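Local coordinates for transcriptional regulator, LacI family protein (Rhodococcus jostii, PDB 3K9C) that probably acts as a LacI-family transcription factor that binds regulatory DNA, with a periplasmic-binding-protein-like core likely to sense a small effector, at residues Val189-Asn193 against Asp194-Thr198. Numbering follows the deposited sequence.
Sequences VVAFN and DRCAT
The chain leaves strand 188-191 through Phe192 and Asn193, and Asn193 O accepts from Ala197 N at 2.9 Å, the first i to i+4 bond of helix 194-206. The Asn193 side chain bends back over the same first turn: with CG tucked between its own N and C (chi1 70°), OD1 accepts from Cys196 N at 2.8 Å, the N-H meeting the oxygen nearly head-on (C=O...N angle 164°). Asparagine suits this N-cap because its short amide brings an acceptor to a first-turn N-H while ND2 remains a donor, here weakly bonded to Thr167 O and to a glycerol. A leucine here would probably leave Cys196 N without its capping partner and the helix start less firmly fixed. Ala191 CB meets Ala197 CB at 3.8 Å, two methyls small enough to let strand end and helix approach, and Cys196, with SG anti to the backbone N (chi1 179°), lays its sulfur 4.0 Å from Ala191 CB. Asp194, its CB directed away from 189-193, offers two oxygens, one to Ser223 N and one to Thr235 OG1; Arg195 is long enough to reach Gln22 O, just past strand 13-20 of the other sheet. Thr198 OG1 joins Thr198 N in bonding Asp194 O, 3.0 Å from OG1. This strand-to-helix turn of a beta-alpha-beta unit is where periplasmic-binding-protein-like folds commonly form their ligand cleft; the glycerol, probably from the crystallisation liquor, is in keeping with a pocket there.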
ATOM      1  N   VAL B 189      21.480   2.398  10.893  1.00 21.63           N
ATOM      2  CA  VAL B 189      20.215   2.140  11.538  1.00 20.40           C
ATOM      3  C   VAL B 189      19.494   0.996  10.860  1.00 19.69           C
ATOM      4  O   VAL B 189      19.352   0.994   9.647  1.00 20.05           O
ATOM      5  CB  VAL B 189      19.316   3.388  11.459  1.00 22.04           C
ATOM      6  CG1 VAL B 189      18.002   3.124  12.167  1.00 22.73           C
ATOM      7  CG2 VAL B 189      20.044   4.592  12.050  1.00 24.55           C
ATOM      8  N   VAL B 190      19.044   0.028  11.645  1.00 17.61           N
ATOM      9  CA  VAL B 190      18.292  -1.100  11.119  1.00 17.39           C
ATOM     10  C   VAL B 190      16.838  -0.863  11.532  1.00 17.19           C
ATOM     11  O   VAL B 190      16.512  -0.886  12.718  1.00 18.16           O
ATOM     12  CB  VAL B 190      18.793  -2.454  11.707  1.00 19.63           C
ATOM     13  CG1 VAL B 190      17.921  -3.593  11.212  1.00 19.18           C
ATOM     14  CG2 VAL B 190      20.242  -2.704  11.302  1.00 20.41           C
ATOM     15  N   ALA B 191      15.976  -0.603  10.555  1.00 16.87           N
ATOM     16  CA  ALA B 191      14.563  -0.352  10.824  1.00 17.57           C
ATOM     17  C   ALA B 191      13.795  -1.663  10.940  1.00 18.34           C
ATOM     18  O   ALA B 191      14.207  -2.674  10.381  1.00 18.09           O
ATOM     19  CB  ALA B 191      13.967   0.513   9.722  1.00 17.24           C
ATOM     20  N   PHE B 192      12.670  -1.638  11.655  1.00 17.90           N
ATOM     21  CA  PHE B 192      11.863  -2.846  11.840  1.00 18.20           C
ATOM     22  C   PHE B 192      11.450  -3.442  10.497  1.00 18.92           C
ATOM     23  O   PHE B 192      11.591  -4.643  10.283  1.00 19.44           O
ATOM     24  CB  PHE B 192      10.610  -2.548  12.669  1.00 16.73           C
ATOM     25  CG  PHE B 192       9.709  -3.734  12.835  1.00 16.51           C
ATOM     26  CD1 PHE B 192      10.145  -4.858  13.527  1.00 17.69           C
ATOM     27  CD2 PHE B 192       8.441  -3.743  12.270  1.00 18.71           C
ATOM     28  CE1 PHE B 192       9.328  -5.974  13.654  1.00 19.10           C
ATOM     29  CE2 PHE B 192       7.614  -4.859  12.394  1.00 21.02           C
ATOM     30  CZ  PHE B 192       8.058  -5.976  13.085  1.00 18.46           C
ATOM     31  N   ASN B 193      10.921  -2.601   9.610  1.00 19.44           N
ATOM     32  CA  ASN B 193      10.526  -3.038   8.272  1.00 20.00           C
ATOM     33  C   ASN B 193      10.745  -1.920   7.246  1.00 19.79           C
ATOM     34  O   ASN B 193      11.093  -0.797   7.612  1.00 20.36           O
ATOM     35  CB  ASN B 193       9.059  -3.543   8.251  1.00 19.40           C
ATOM     36  CG  ASN B 193       8.011  -2.433   8.440  1.00 17.73           C
ATOM     37  OD1 ASN B 193       8.313  -1.244   8.456  1.00 20.10           O
ATOM     38  ND2 ASN B 193       6.761  -2.843   8.566  1.00 19.20           N
ATOM     39  N   ASP B 194      10.555  -2.238   5.966  1.00 19.08           N
ATOM     40  CA  ASP B 194      10.733  -1.272   4.881  1.00 20.07           C
ATOM     41  C   ASP B 194       9.911   0.016   5.012  1.00 20.39           C
ATOM     42  O   ASP B 194      10.397   1.106   4.690  1.00 17.43           O
ATOM     43  CB  ASP B 194      10.404  -1.914   3.530  1.00 20.66           C
ATOM     44  CG  ASP B 194      11.369  -3.028   3.150  1.00 21.86           C
ATOM     45  OD1 ASP B 194      12.449  -3.136   3.769  1.00 19.87           O
ATOM     46  OD2 ASP B 194      11.045  -3.782   2.211  1.00 21.01           O
ATOM     47  N   ARG B 195       8.663  -0.108   5.455  1.00 19.92           N
ATOM     48  CA  ARG B 195       7.818   1.076   5.609  1.00 22.79           C
ATOM     49  C   ARG B 195       8.382   1.983   6.694  1.00 21.54           C
ATOM     50  O   ARG B 195       8.334   3.208   6.586  1.00 21.33           O
ATOM     51  CB  ARG B 195       6.377   0.678   5.944  1.00 25.99           C
ATOM     52  CG  ARG B 195       5.445   1.871   6.082  1.00 29.40           C
ATOM     53  CD  ARG B 195       4.003   1.436   6.224  1.00 31.96           C
ATOM     54  NE  ARG B 195       3.327   1.387   4.934  1.00 35.00           N
ATOM     55  CZ  ARG B 195       2.080   0.961   4.761  1.00 38.15           C
ATOM     56  NH1 ARG B 195       1.371   0.538   5.804  1.00 36.65           N
ATOM     57  NH2 ARG B 195       1.534   0.969   3.550  1.00 38.07           N
ATOM     58  N   CYS B 196       8.929   1.373   7.740  1.00 22.51           N
ATOM     59  CA  CYS B 196       9.538   2.127   8.833  1.00 20.96           C
ATOM     60  C   CYS B 196      10.799   2.809   8.303  1.00 20.28           C
ATOM     61  O   CYS B 196      11.076   3.972   8.614  1.00 20.00           O
ATOM     62  CB  CYS B 196       9.905   1.177   9.973  1.00 23.93           C
ATOM     63  SG  CYS B 196      10.683   1.956  11.380  1.00 24.39           S
ATOM     64  N   ALA B 197      11.558   2.071   7.495  1.00 18.86           N
ATOM     65  CA  ALA B 197      12.794   2.579   6.899  1.00 18.95           C
ATOM     66  C   ALA B 197      12.473   3.750   5.973  1.00 20.15           C
ATOM     67  O   ALA B 197      13.234   4.709   5.880  1.00 22.22           O
ATOM     68  CB  ALA B 197      13.507   1.457   6.117  1.00 17.96           C
ATOM     69  N   THR B 198      11.342   3.673   5.288  1.00 20.69           N
ATOM     70  CA  THR B 198      10.954   4.760   4.396  1.00 22.81           C
ATOM     71  C   THR B 198      10.884   6.078   5.168  1.00 22.24           C
ATOM     72  O   THR B 198      11.295   7.122   4.659  1.00 23.10           O
ATOM     73  CB  THR B 198       9.588   4.493   3.729  1.00 23.06           C
ATOM     74  OG1 THR B 198       9.703   3.395   2.814  1.00 24.87           O
ATOM     75  CG2 THR B 198       9.125   5.732   2.961  1.00 26.03           C
TER